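Local coordinates for protein putative phosphomethylpyrimidine kinase (Bacteroides thetaiotaomicron, PDB 3MBH) that binds pyridoxal and, like the pyridoxal kinases of the ribokinase-like superfamily, probably phosphorylates it using ATP, at residues Ser32-Gln37 / Leu235-Ser240; Glu70-Glu75 / Ile99-Gln104; Arg207-Thr212 / Ser240-Leu245; Cys213-Ala218 / Arg247-Ile252. All blocks are in the same frame, centred on the assembly; numbering follows the deposited sequence.

Interaction 1 (Ser32-Gln37 / Leu235-Ser240); sequences SSMGFQ and LMQGDS
The carbonyl oxygen of Met34 receives the side-chain amide of Gln237: NE2 stands 3.0 Å from Met34 O, on a lone pair in the carbonyl plane, with the N-H bent to 143°. The acceptor also lies almost in the plane of the Gln237 amide, so the group meets it flat. Its other end is held as well, because OE1 takes a hydrogen bond from Arg247, and with both ends engaged the amide has little freedom to turn. A glutamine suits the place: its long, extended chain spans the gap, and its amide can donate on one side while accepting on the other.

Beside this hydrogen bond lies an apolar contact. The Phe36 ring is covered on one face by the selenium of Met236, in one of two modelled conformers, 4.4 Å from the ring centroid and 12° off its normal, a Met-aromatic contact. The same side chain touches the ring's far end, CB lying 3.5 Å from Phe36 CZ. A bend at chi3 (80°) in Met236 brings CE down beyond the CD1-CE1 side of the ring. Gln237 CG comes to the edge of this ring, 3.9 Å from CZ of Phe36. Gly35 and Gly238, each at positive phi, end the two helices in Schellman motifs, and the whole joins two Schellman-terminated helix ends beside strand 9-17 in a ribokinase-like fold.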
loop_
_atom_site.group_PDB
_atom_site.type_symbol
_atom_site.label_atom_id
_atom_site.label_comp_id
_atom_site.label_asym_id
_atom_site.label_seq_id
_atom_site.Cartn_x
_atom_site.Cartn_y
_atom_site.Cartn_z
ATOM N N SER A 32 -3.396 17.331 5.517
ATOM C CA SER A 32 -2.984 17.158 4.125
ATOM C C SER A 32 -2.923 15.660 3.773
ATOM O O SER A 32 -3.388 15.256 2.714
ATOM C CB SER A 32 -1.591 17.704 3.845
ATOM O OG SER A 32 -1.459 19.039 4.262
ATOM N N SER A 33 -2.319 14.861 4.650
ATOM C CA SER A 33 -2.226 13.408 4.457
ATOM C C SER A 33 -3.620 12.809 4.326
ATOM O O SER A 33 -3.846 11.927 3.502
ATOM C CB SER A 33 -1.454 12.752 5.608
ATOM O OG SER A 33 -0.119 13.247 5.641
HETATM N N MSE A 34 -4.571 13.357 5.068
HETATM C CA MSE A 34 -5.920 12.844 5.051
HETATM C C MSE A 34 -6.712 13.382 3.865
HETATM O O MSE A 34 -7.870 13.010 3.700
HETATM C CB MSE A 34 -6.629 13.134 6.348
HETATM C CG MSE A 34 -5.956 12.363 7.542
HETATM SE SE MSE A 34 -6.839 12.658 9.231
HETATM C CE MSE A 34 -8.221 11.334 9.001
ATOM N N GLY A 35 -6.096 14.221 3.037
ATOM C CA GLY A 35 -6.721 14.620 1.790
ATOM C C GLY A 35 -7.300 16.007 1.744
ATOM O O GLY A 35 -7.981 16.339 0.788
ATOM N N PHE A 36 -6.994 16.838 2.744
ATOM C CA PHE A 36 -7.595 18.162 2.870
ATOM C C PHE A 36 -6.533 19.200 2.695
ATOM O O PHE A 36 -5.397 18.966 3.100
ATOM C CB PHE A 36 -8.269 18.311 4.228
ATOM C CG PHE A 36 -9.305 17.271 4.455
ATOM C CD1 PHE A 36 -10.516 17.349 3.785
ATOM C CD2 PHE A 36 -9.045 16.164 5.245
ATOM C CE1 PHE A 36 -11.458 16.351 3.924
ATOM C CE2 PHE A 36 -9.959 15.180 5.385
ATOM C CZ PHE A 36 -11.177 15.267 4.737
ATOM N N GLN A 37 -6.873 20.310 2.036
ATOM C CA GLN A 37 -5.977 21.461 2.007
ATOM C C GLN A 37 -6.172 22.286 3.302
ATOM O O GLN A 37 -7.300 22.598 3.652
ATOM C CB GLN A 37 -6.253 22.359 0.788
ATOM C CG GLN A 37 -5.344 23.576 0.799
ATOM C CD GLN A 37 -5.553 24.487 -0.415
ATOM O OE1 GLN A 37 -6.489 24.322 -1.150
ATOM N NE2 GLN A 37 -4.629 25.411 -0.631
ATOM N N LEU A 235 -13.992 12.860 10.715
ATOM C CA LEU A 235 -15.399 13.323 10.587
ATOM C C LEU A 235 -15.626 13.877 9.163
ATOM O O LEU A 235 -16.619 13.564 8.540
ATOM C CB LEU A 235 -15.754 14.353 11.659
ATOM C CG LEU A 235 -15.776 13.859 13.137
ATOM C CD1 LEU A 235 -16.001 15.001 14.104
ATOM C CD2 LEU A 235 -16.861 12.722 13.334
HETATM N N MSE A 236 -14.676 14.657 8.648
HETATM C CA MSE A 236 -14.804 15.161 7.275
HETATM C C MSE A 236 -14.764 14.073 6.222
HETATM O O MSE A 236 -15.340 14.243 5.164
HETATM C CB MSE A 236 -13.746 16.198 6.980
HETATM C CG MSE A 236 -13.952 17.456 7.789
HETATM SE SE MSE A 236 -12.565 18.738 7.417
HETATM C CE MSE A 236 -13.282 19.434 5.769
ATOM N N GLN A 237 -14.130 12.936 6.516
ATOM C CA GLN A 237 -14.209 11.793 5.610
ATOM C C GLN A 237 -15.564 11.000 5.742
ATOM O O GLN A 237 -15.781 10.017 5.057
ATOM C CB GLN A 237 -13.017 10.848 5.787
ATOM C CG GLN A 237 -11.715 11.425 5.325
ATOM C CD GLN A 237 -10.561 10.519 5.624
ATOM O OE1 GLN A 237 -10.738 9.520 6.315
ATOM N NE2 GLN A 237 -9.365 10.852 5.105
ATOM N N GLY A 238 -16.455 11.422 6.636
ATOM C CA GLY A 238 -17.741 10.727 6.847
ATOM C C GLY A 238 -17.677 9.610 7.883
ATOM O O GLY A 238 -18.601 8.780 7.945
ATOM N N ASP A 239 -16.602 9.524 8.673
ATOM C CA ASP A 239 -16.546 8.475 9.703
ATOM C C ASP A 239 -17.525 8.867 10.815
ATOM O O ASP A 239 -17.797 10.057 11.041
ATOM C CB ASP A 239 -15.153 8.285 10.293
ATOM C CG ASP A 239 -14.103 7.855 9.266
ATOM O OD1 ASP A 239 -14.464 7.500 8.141
ATOM O OD2 ASP A 239 -12.880 7.970 9.577
ATOM N N SER A 240 -18.078 7.875 11.495
ATOM C CA SER A 240 -18.845 8.095 12.707
ATOM C C SER A 240 -17.944 8.589 13.858
ATOM O O SER A 240 -16.711 8.458 13.793
ATOM C CB SER A 240 -19.480 6.774 13.163
ATOM O OG SER A 240 -18.488 5.939 13.718
#

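Interaction 2 (Glu70-Glu75 / Ile99-Gln104); sequences EWKKLE and IKDFRQ
Asp101 and Phe102, in the last turn of helix 91-102, meet Lys72 and Trp71 near the end of helix 64-73, joining two helices of the ribokinase-like fold through a surface salt bridge laid beside an apolar contact. Asp101 comes first. Its OD2 lies 2.9 Å from Lys72 NZ, and the ammonium approaches from above the carboxylate, 46° out of its plane. Lysine suits this solvent-exposed position because its chain, extended beyond CG, carries the charge across to the neighbouring helix while its methylenes remain available for packing.

Phe102, next in sequence, is buried and uses the outer end of its ring. With CG beside its own backbone N (chi1 -81°), the ring reaches toward helix 64-73, where CZ meets CG of Lys72 at 3.6 Å and CE1 lies 3.9 Å from CE of the same lysine. A serine in place of Phe102 would probably open a gap beside the lysine methylenes and leave Trp71 CB without its neighbour on this side. Trp71 turns its indole elsewhere, NE1 bonding to Ser47 O of the second subunit, so this helix also faces a subunit boundary. Toward Phe102 it presents its CB, 4.1 Å from the ring's CZ.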
loop_
_atom_site.group_PDB
_atom_site.type_symbol
_atom_site.label_atom_id
_atom_site.label_comp_id
_atom_site.label_asym_id
_atom_site.label_seq_id
_atom_site.Cartn_x
_atom_site.Cartn_y
_atom_site.Cartn_z
ATOM N N GLU A 70 -8.555 39.762 3.087
ATOM C CA GLU A 70 -8.116 39.294 1.778
ATOM C C GLU A 70 -8.879 38.040 1.404
ATOM O O GLU A 70 -9.266 37.862 0.247
ATOM C CB GLU A 70 -6.611 38.992 1.755
ATOM C CG GLU A 70 -5.719 40.182 1.988
ATOM C CD GLU A 70 -5.981 41.308 1.008
ATOM O OE1 GLU A 70 -6.083 41.041 -0.188
ATOM O OE2 GLU A 70 -6.088 42.481 1.434
ATOM N N TRP A 71 -9.104 37.168 2.384
ATOM C CA TRP A 71 -9.820 35.934 2.106
ATOM C C TRP A 71 -11.247 36.231 1.601
ATOM O O TRP A 71 -11.767 35.571 0.689
ATOM C CB TRP A 71 -9.817 35.073 3.329
ATOM C CG TRP A 71 -8.497 34.371 3.569
ATOM C CD1 TRP A 71 -7.374 34.400 2.782
ATOM C CD2 TRP A 71 -8.200 33.477 4.649
ATOM N NE1 TRP A 71 -6.400 33.599 3.332
ATOM C CE2 TRP A 71 -6.881 33.027 4.476
ATOM C CE3 TRP A 71 -8.906 33.054 5.773
ATOM C CZ2 TRP A 71 -6.278 32.150 5.381
ATOM C CZ3 TRP A 71 -8.337 32.204 6.630
ATOM C CH2 TRP A 71 -7.029 31.747 6.459
ATOM N N LYS A 72 -11.854 37.272 2.165
ATOM C CA LYS A 72 -13.161 37.700 1.696
ATOM C C LYS A 72 -13.072 38.208 0.280
ATOM O O LYS A 72 -13.939 37.869 -0.500
ATOM C CB LYS A 72 -13.766 38.775 2.592
ATOM C CG LYS A 72 -14.153 38.288 3.988
ATOM C CD LYS A 72 -15.105 39.261 4.709
ATOM C CE LYS A 72 -15.317 38.786 6.138
ATOM N NZ LYS A 72 -16.115 39.718 6.894
ATOM N N LYS A 73 -12.043 38.999 -0.059
ATOM C CA LYS A 73 -11.889 39.493 -1.438
ATOM C C LYS A 73 -11.664 38.363 -2.399
ATOM O O LYS A 73 -12.148 38.441 -3.506
ATOM C CB LYS A 73 -10.709 40.432 -1.647
ATOM C CG LYS A 73 -10.735 41.676 -0.851
ATOM C CD LYS A 73 -9.407 42.412 -1.028
ATOM C CE LYS A 73 -9.414 43.756 -0.334
ATOM N NZ LYS A 73 -8.040 44.333 -0.286
ATOM N N LEU A 74 -10.938 37.335 -1.994
ATOM C CA LEU A 74 -10.696 36.161 -2.849
ATOM C C LEU A 74 -11.929 35.289 -3.011
ATOM O O LEU A 74 -11.917 34.382 -3.840
ATOM C CB LEU A 74 -9.604 35.257 -2.278
ATOM C CG LEU A 74 -8.160 35.768 -2.376
ATOM C CD1 LEU A 74 -7.272 34.878 -1.563
ATOM C CD2 LEU A 74 -7.722 35.819 -3.828
ATOM N N GLU A 75 -12.977 35.567 -2.241
ATOM C CA GLU A 75 -14.169 34.731 -2.185
ATOM C C GLU A 75 -13.862 33.261 -1.803
ATOM O O GLU A 75 -14.506 32.336 -2.284
ATOM C CB GLU A 75 -14.958 34.868 -3.491
ATOM C CG GLU A 75 -15.416 36.327 -3.720
ATOM C CD GLU A 75 -16.301 36.515 -4.949
ATOM O OE1 GLU A 75 -15.880 36.162 -6.070
ATOM O OE2 GLU A 75 -17.421 37.041 -4.795
ATOM N N ILE A 99 -15.824 32.764 12.066
ATOM C CA ILE A 99 -16.719 31.628 11.995
ATOM C C ILE A 99 -18.113 32.079 11.531
ATOM O O ILE A 99 -18.710 31.455 10.646
ATOM C CB ILE A 99 -16.829 30.908 13.347
ATOM C CG1 ILE A 99 -15.499 30.257 13.670
ATOM C CG2 ILE A 99 -17.975 29.863 13.307
ATOM C CD1 ILE A 99 -15.317 29.882 15.134
ATOM N N LYS A 100 -18.601 33.188 12.087
ATOM C CA LYS A 100 -19.910 33.694 11.686
ATOM C C LYS A 100 -19.947 33.984 10.186
ATOM O O LYS A 100 -20.900 33.609 9.492
ATOM C CB LYS A 100 -20.291 34.938 12.456
ATOM C CG LYS A 100 -21.742 35.456 12.185
ATOM C CD LYS A 100 -21.989 36.808 12.845
ATOM C CE LYS A 100 -20.848 37.793 12.600
ATOM N NZ LYS A 100 -21.278 39.228 12.793
ATOM N N ASP A 101 -18.909 34.639 9.685
ATOM C CA ASP A 101 -18.882 35.064 8.295
ATOM C C ASP A 101 -18.519 33.960 7.298
ATOM O O ASP A 101 -18.820 34.079 6.103
ATOM C CB ASP A 101 -17.894 36.204 8.133
ATOM C CG ASP A 101 -18.339 37.488 8.857
ATOM O OD1 ASP A 101 -19.497 37.613 9.277
ATOM O OD2 ASP A 101 -17.488 38.366 9.037
ATOM N N PHE A 102 -17.830 32.918 7.748
ATOM C CA PHE A 102 -17.351 31.924 6.790
ATOM C C PHE A 102 -18.037 30.588 6.918
ATOM O O PHE A 102 -17.741 29.636 6.180
ATOM C CB PHE A 102 -15.826 31.759 6.891
ATOM C CG PHE A 102 -15.059 32.821 6.157
ATOM C CD1 PHE A 102 -14.903 34.077 6.689
ATOM C CD2 PHE A 102 -14.512 32.573 4.915
ATOM C CE1 PHE A 102 -14.173 35.065 6.005
ATOM C CE2 PHE A 102 -13.798 33.555 4.230
ATOM C CZ PHE A 102 -13.616 34.793 4.790
ATOM N N ARG A 103 -18.923 30.456 7.881
ATOM C CA ARG A 103 -19.521 29.141 8.038
ATOM C C ARG A 103 -20.520 28.953 6.907
ATOM O O ARG A 103 -20.990 29.908 6.299
ATOM C CB ARG A 103 -20.148 28.925 9.394
ATOM C CG ARG A 103 -21.355 29.742 9.645
ATOM C CD ARG A 103 -21.673 29.692 11.165
ATOM N NE ARG A 103 -21.802 28.314 11.596
ATOM C CZ ARG A 103 -21.520 27.837 12.805
ATOM N NH1 ARG A 103 -21.095 28.633 13.781
ATOM N NH2 ARG A 103 -21.665 26.530 13.026
ATOM N N GLN A 104 -20.749 27.705 6.565
ATOM C CA GLN A 104 -21.744 27.372 5.558
ATOM C C GLN A 104 -22.696 26.423 6.232
ATOM O O GLN A 104 -22.455 25.988 7.357
ATOM C CB GLN A 104 -21.066 26.765 4.315
ATOM C CG GLN A 104 -20.224 27.801 3.593
ATOM C CD GLN A 104 -19.420 27.244 2.439
ATOM O OE1 GLN A 104 -18.290 26.758 2.611
ATOM N NE2 GLN A 104 -19.971 27.373 1.237
#

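Interaction 3 (Arg207-Thr212 / Ser240-Leu245); sequences RYWKVT and SLPMAL
Packing of a helix against a β-sheet brings Trp209, on strand 207-213, onto the first turns of helix 241-257. Between strand 207-212 and helix 241-245 the axes approach to 9.5 Å and run nearly parallel, 17° apart. Trp209 points toward the helix and carries the contact, since its broad indole can reach three helix residues at once.

Pro242 lies over one face of the indole. Its CB stands 3.7 Å from the centroid of the six-membered ring and only 8° off the normal, a CH-pi contact, while CG reaches CZ2 of Trp209 at 3.6 Å. Proline fits twice over: its compact ring can lay CB and CG against the indole face, and the first turn of a helix tolerates a residue without an N-H. Leu241 meets the pyrrole part, CD2 lying 3.8 Å from CD1 of Trp209. Its CG is turned away from its own backbone N (chi1 170°), which carries the branch to that side of the indole. Leu245, one turn on, places CD1 3.7 Å from Trp209 CB, packing against the root of the side chain.

The helix start itself is fixed by Ser240 at the N-cap, whose OG accepts from Met243 N at 3.2 Å. Pro242 O is also bonded by Ser287 OG, and Leu245 packs on Ile231 of helix 223-236. On the strand side, Trp209 also touches Arg257 of the fourth subunit. Helices packed against a central β-sheet are characteristic of the α/β ribokinase-like fold, and here Trp209 fills the interface.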
loop_
_atom_site.group_PDB
_atom_site.type_symbol
_atom_site.label_atom_id
_atom_site.label_comp_id
_atom_site.label_asym_id
_atom_site.label_seq_id
_atom_site.Cartn_x
_atom_site.Cartn_y
_atom_site.Cartn_z
ATOM N N ARG A 207 -25.858 9.885 22.169
ATOM C CA ARG A 207 -25.005 8.756 22.546
ATOM C C ARG A 207 -23.729 9.234 23.250
ATOM O O ARG A 207 -23.208 10.296 22.939
ATOM C CB ARG A 207 -24.668 7.876 21.315
ATOM C CG ARG A 207 -25.855 7.161 20.725
ATOM C CD ARG A 207 -25.414 6.179 19.685
ATOM N NE ARG A 207 -26.510 5.479 19.030
ATOM C CZ ARG A 207 -27.194 5.950 17.981
ATOM N NH1 ARG A 207 -26.952 7.147 17.440
ATOM N NH2 ARG A 207 -28.139 5.207 17.452
ATOM N N TYR A 208 -23.262 8.414 24.190
ATOM C CA TYR A 208 -22.051 8.632 24.990
ATOM C C TYR A 208 -21.051 7.522 24.719
ATOM O O TYR A 208 -21.426 6.352 24.698
ATOM C CB TYR A 208 -22.399 8.587 26.487
ATOM C CG TYR A 208 -23.298 9.696 26.942
ATOM C CD1 TYR A 208 -24.702 9.587 26.846
ATOM C CD2 TYR A 208 -22.766 10.847 27.522
ATOM C CE1 TYR A 208 -25.523 10.626 27.256
ATOM C CE2 TYR A 208 -23.578 11.861 27.935
ATOM C CZ TYR A 208 -24.947 11.767 27.783
ATOM O OH TYR A 208 -25.707 12.827 28.228
ATOM N N TRP A 209 -19.786 7.866 24.552
ATOM C CA TRP A 209 -18.744 6.926 24.210
ATOM C C TRP A 209 -17.584 7.043 25.144
ATOM O O TRP A 209 -17.277 8.120 25.599
ATOM C CB TRP A 209 -18.221 7.215 22.800
ATOM C CG TRP A 209 -19.278 7.159 21.793
ATOM C CD1 TRP A 209 -19.997 8.205 21.309
ATOM C CD2 TRP A 209 -19.813 5.981 21.181
ATOM N NE1 TRP A 209 -20.955 7.748 20.427
ATOM C CE2 TRP A 209 -20.825 6.387 20.304
ATOM C CE3 TRP A 209 -19.508 4.625 21.269
ATOM C CZ2 TRP A 209 -21.564 5.479 19.537
ATOM C CZ3 TRP A 209 -20.239 3.735 20.503
ATOM C CH2 TRP A 209 -21.270 4.171 19.663
ATOM N N LYS A 210 -16.875 5.946 25.339
ATOM C CA LYS A 210 -15.631 5.946 26.063
ATOM C C LYS A 210 -14.585 5.047 25.379
ATOM O O LYS A 210 -14.902 3.966 24.856
ATOM C CB LYS A 210 -15.910 5.447 27.480
ATOM C CG LYS A 210 -14.689 5.250 28.395
ATOM C CD LYS A 210 -15.158 4.751 29.780
ATOM C CE LYS A 210 -14.028 4.426 30.753
ATOM N NZ LYS A 210 -14.560 4.012 32.128
ATOM N N VAL A 211 -13.339 5.453 25.427
ATOM C CA VAL A 211 -12.259 4.599 24.947
ATOM C C VAL A 211 -11.094 4.732 25.911
ATOM O O VAL A 211 -10.831 5.811 26.395
ATOM C CB VAL A 211 -11.907 4.948 23.489
ATOM C CG1 VAL A 211 -11.479 6.380 23.349
ATOM C CG2 VAL A 211 -10.888 3.998 22.925
ATOM N N THR A 212 -10.463 3.628 26.263
ATOM C CA THR A 212 -9.367 3.624 27.220
ATOM C C THR A 212 -8.130 3.220 26.465
ATOM O O THR A 212 -8.184 2.263 25.720
ATOM C CB THR A 212 -9.629 2.620 28.382
ATOM O OG1 THR A 212 -10.722 3.115 29.158
ATOM C CG2 THR A 212 -8.384 2.483 29.345
ATOM N N SER A 240 -18.078 7.875 11.495
ATOM C CA SER A 240 -18.845 8.095 12.707
ATOM C C SER A 240 -17.944 8.589 13.858
ATOM O O SER A 240 -16.711 8.458 13.793
ATOM C CB SER A 240 -19.480 6.774 13.163
ATOM O OG SER A 240 -18.488 5.939 13.718
ATOM N N LEU A 241 -18.571 9.143 14.899
ATOM C CA LEU A 241 -17.841 9.665 16.042
ATOM C C LEU A 241 -17.005 8.548 16.700
ATOM O O LEU A 241 -15.852 8.733 16.902
ATOM C CB LEU A 241 -18.780 10.332 17.067
ATOM C CG LEU A 241 -18.159 10.721 18.438
ATOM C CD1 LEU A 241 -16.981 11.690 18.225
ATOM C CD2 LEU A 241 -19.249 11.337 19.377
ATOM N N PRO A 242 -17.594 7.372 16.980
ATOM C CA PRO A 242 -16.764 6.373 17.654
ATOM C C PRO A 242 -15.596 5.923 16.766
ATOM O O PRO A 242 -14.504 5.663 17.275
ATOM C CB PRO A 242 -17.759 5.228 17.978
ATOM C CG PRO A 242 -18.920 5.461 17.086
ATOM C CD PRO A 242 -18.988 6.925 16.821
HETATM N N MSE A 243 -15.806 5.885 15.437
HETATM C CA MSE A 243 -14.714 5.540 14.536
HETATM C C MSE A 243 -13.608 6.612 14.580
HETATM O O MSE A 243 -12.432 6.257 14.599
HETATM C CB MSE A 243 -15.209 5.308 13.105
HETATM C CG MSE A 243 -14.085 5.199 12.093
HETATM SE SE MSE A 243 -13.232 3.454 12.269
HETATM C CE MSE A 243 -14.672 2.359 11.459
ATOM N N ALA A 244 -13.996 7.899 14.632
ATOM C CA ALA A 244 -13.042 9.017 14.756
ATOM C C ALA A 244 -12.219 8.868 16.009
ATOM O O ALA A 244 -10.998 8.998 15.975
ATOM C CB ALA A 244 -13.766 10.367 14.752
ATOM N N LEU A 245 -12.879 8.607 17.122
ATOM C CA LEU A 245 -12.194 8.334 18.382
ATOM C C LEU A 245 -11.138 7.199 18.315
ATOM O O LEU A 245 -10.045 7.306 18.900
ATOM C CB LEU A 245 -13.228 7.971 19.473
ATOM C CG LEU A 245 -14.256 9.039 19.880
ATOM C CD1 LEU A 245 -15.248 8.469 20.982
ATOM C CD2 LEU A 245 -13.604 10.302 20.323
#

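Interaction 4 (Cys213-Ala218 / Arg247-Ile252); sequences CPYLPA and RATQFI
Tyr215 is laid across helix 241-257 by the loop that leaves strand 207-213, a piece of the ribokinase-like fold linking the sheet to helix 223-236. Its chi1 of 67° sets CG between the backbone N and the carbonyl carbon, and from CB the ring then runs toward the helix. CD1 comes within 4.0 Å of Ile252 CG2. Farther out, CE1 sits 3.5 Å from that same methyl, which lies over one face of the ring in a CH-pi contact, 26° off the normal, displaced from the centroid toward the rim. On the other flank, CE2 approaches the backbone oxygen of Thr249. CZ faces both CG2 and CB of Ile252, and the phenolic OH finishes against Thr249, 3.5 Å from its CG2.

A β-branched isoleucine suits this place because its CG2, near the backbone, offers a compact methyl to the ring while its CD1 comes near the phenolic OH of Tyr215. Thr249 presents its methyl to the tyrosine and directs OG1 back to Leu245 O, one turn earlier in its own helix, so its polar atom is satisfied within the helix. A glycine in place of Tyr215 would probably leave the CG2 methyl of Ile252 without its aromatic cover and open a gap beside Thr249. Elsewhere Ile252 packs on Thr223 and Phe227 of helix 223-236, and Tyr215 touches Thr196 of strand 195-202. Nearer the strand end Cys213, in one of its two modelled conformers, brings SG to 3.6 Å from Thr249 CB.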
loop_
_atom_site.group_PDB
_atom_site.type_symbol
_atom_site.label_atom_id
_atom_site.label_comp_id
_atom_site.label_asym_id
_atom_site.label_seq_id
_atom_site.Cartn_x
_atom_site.Cartn_y
_atom_site.Cartn_z
ATOM N N CYS A 213 -7.025 3.902 26.708
ATOM C CA CYS A 213 -5.811 3.607 25.982
ATOM C C CYS A 213 -4.614 3.574 26.886
ATOM O O CYS A 213 -4.595 4.250 27.928
ATOM C CB CYS A 213 -5.605 4.654 24.917
ATOM S SG CYS A 213 -6.989 4.668 23.756
ATOM N N PRO A 214 -3.600 2.797 26.488
ATOM C CA PRO A 214 -2.439 2.695 27.346
ATOM C C PRO A 214 -1.384 3.698 26.917
ATOM O O PRO A 214 -0.340 3.334 26.345
ATOM C CB PRO A 214 -1.982 1.257 27.137
ATOM C CG PRO A 214 -2.318 1.004 25.672
ATOM C CD PRO A 214 -3.510 1.846 25.363
ATOM N N TYR A 215 -1.706 4.959 27.142
ATOM C CA TYR A 215 -0.747 6.028 26.955
ATOM C C TYR A 215 -1.164 7.213 27.781
ATOM O O TYR A 215 -2.319 7.326 28.219
ATOM C CB TYR A 215 -0.534 6.387 25.486
ATOM C CG TYR A 215 -1.723 7.024 24.766
ATOM C CD1 TYR A 215 -1.983 8.374 24.883
ATOM C CD2 TYR A 215 -2.550 6.271 23.936
ATOM C CE1 TYR A 215 -3.060 8.970 24.195
ATOM C CE2 TYR A 215 -3.630 6.861 23.236
ATOM C CZ TYR A 215 -3.881 8.216 23.392
ATOM O OH TYR A 215 -4.952 8.790 22.757
ATOM N N LEU A 216 -0.183 8.066 28.028
ATOM C CA LEU A 216 -0.363 9.250 28.837
ATOM C C LEU A 216 -0.051 10.469 27.945
ATOM O O LEU A 216 1.114 10.847 27.797
ATOM C CB LEU A 216 0.583 9.169 30.036
ATOM C CG LEU A 216 0.312 7.993 30.983
ATOM C CD1 LEU A 216 1.421 7.859 32.102
ATOM C CD2 LEU A 216 -1.114 8.088 31.624
ATOM N N PRO A 217 -1.096 11.099 27.373
ATOM C CA PRO A 217 -0.932 12.128 26.355
ATOM C C PRO A 217 -0.239 13.374 26.862
ATOM O O PRO A 217 0.471 14.035 26.100
ATOM C CB PRO A 217 -2.380 12.464 25.939
ATOM C CG PRO A 217 -3.208 11.989 27.060
ATOM C CD PRO A 217 -2.511 10.809 27.626
ATOM N N ALA A 218 -0.398 13.633 28.146
ATOM C CA ALA A 218 0.142 14.824 28.803
ATOM C C ALA A 218 1.666 14.779 28.838
ATOM O O ALA A 218 2.292 15.798 28.950
ATOM C CB ALA A 218 -0.391 14.920 30.220
ATOM N N ARG A 247 -9.662 5.983 15.457
ATOM C CA ARG A 247 -8.597 6.405 14.566
ATOM C C ARG A 247 -7.630 7.329 15.289
ATOM O O ARG A 247 -6.416 7.148 15.180
ATOM C CB ARG A 247 -9.159 7.077 13.327
ATOM C CG ARG A 247 -9.927 6.149 12.461
ATOM C CD ARG A 247 -10.320 6.779 11.094
ATOM N NE ARG A 247 -9.175 7.045 10.254
ATOM C CZ ARG A 247 -9.231 7.709 9.114
ATOM N NH1 ARG A 247 -10.388 8.194 8.675
ATOM N NH2 ARG A 247 -8.113 7.873 8.399
ATOM N N ALA A 248 -8.154 8.329 16.015
ATOM C CA ALA A 248 -7.313 9.334 16.722
ATOM C C ALA A 248 -6.472 8.693 17.828
ATOM O O ALA A 248 -5.261 8.892 17.871
ATOM C CB ALA A 248 -8.127 10.488 17.274
ATOM N N THR A 249 -7.075 7.843 18.653
ATOM C CA THR A 249 -6.352 7.238 19.751
ATOM C C THR A 249 -5.292 6.223 19.268
ATOM O O THR A 249 -4.193 6.162 19.818
ATOM C CB THR A 249 -7.320 6.641 20.798
ATOM O OG1 THR A 249 -8.269 5.751 20.184
ATOM C CG2 THR A 249 -8.084 7.807 21.553
ATOM N N GLN A 250 -5.608 5.442 18.229
ATOM C CA GLN A 250 -4.665 4.463 17.721
ATOM C C GLN A 250 -3.467 5.117 17.047
ATOM O O GLN A 250 -2.353 4.662 17.221
ATOM C CB GLN A 250 -5.383 3.436 16.841
ATOM C CG GLN A 250 -6.299 2.594 17.803
ATOM C CD GLN A 250 -7.080 1.515 17.107
ATOM O OE1 GLN A 250 -6.557 0.883 16.175
ATOM N NE2 GLN A 250 -8.347 1.303 17.537
ATOM N N PHE A 251 -3.699 6.223 16.357
ATOM C CA PHE A 251 -2.631 6.968 15.701
ATOM C C PHE A 251 -1.690 7.505 16.743
ATOM O O PHE A 251 -0.498 7.323 16.623
ATOM C CB PHE A 251 -3.184 8.114 14.857
ATOM C CG PHE A 251 -2.160 8.856 14.081
ATOM C CD1 PHE A 251 -1.506 8.247 13.017
ATOM C CD2 PHE A 251 -1.839 10.174 14.400
ATOM C CE1 PHE A 251 -0.538 8.959 12.275
ATOM C CE2 PHE A 251 -0.927 10.882 13.662
ATOM C CZ PHE A 251 -0.258 10.268 12.600
ATOM N N ILE A 252 -2.228 8.110 17.786
ATOM C CA ILE A 252 -1.416 8.651 18.875
ATOM C C ILE A 252 -0.631 7.550 19.600
ATOM O O ILE A 252 0.519 7.762 19.938
ATOM C CB ILE A 252 -2.270 9.439 19.911
ATOM C CG1 ILE A 252 -2.814 10.714 19.264
ATOM C CG2 ILE A 252 -1.436 9.781 21.172
ATOM C CD1 ILE A 252 -3.975 11.324 20.053
#

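From the N terminus, 32-37 opens interaction 1, whose long loop closes only at 235-240. Interaction 2 is a short local closure within that span, tying helix 64-73 to helix 91-102 without touching the other three. Interaction 3 opens at 207-212 and interaction 4 at 213-218, and both close after or at the end of interaction 1, on successive turns of helix 241-257, so interactions 1, 3 and 4 cross one another. Ser240 belongs to both 1 and 3, Arg247 of interaction 4 forms a salt bridge with Asp239 of interaction 1, and Val211 packs on Thr249 between 3 and 4. Together these three bind the late strand and its loop to helices 223-236 and 241-257 and to the helix 24-33 end.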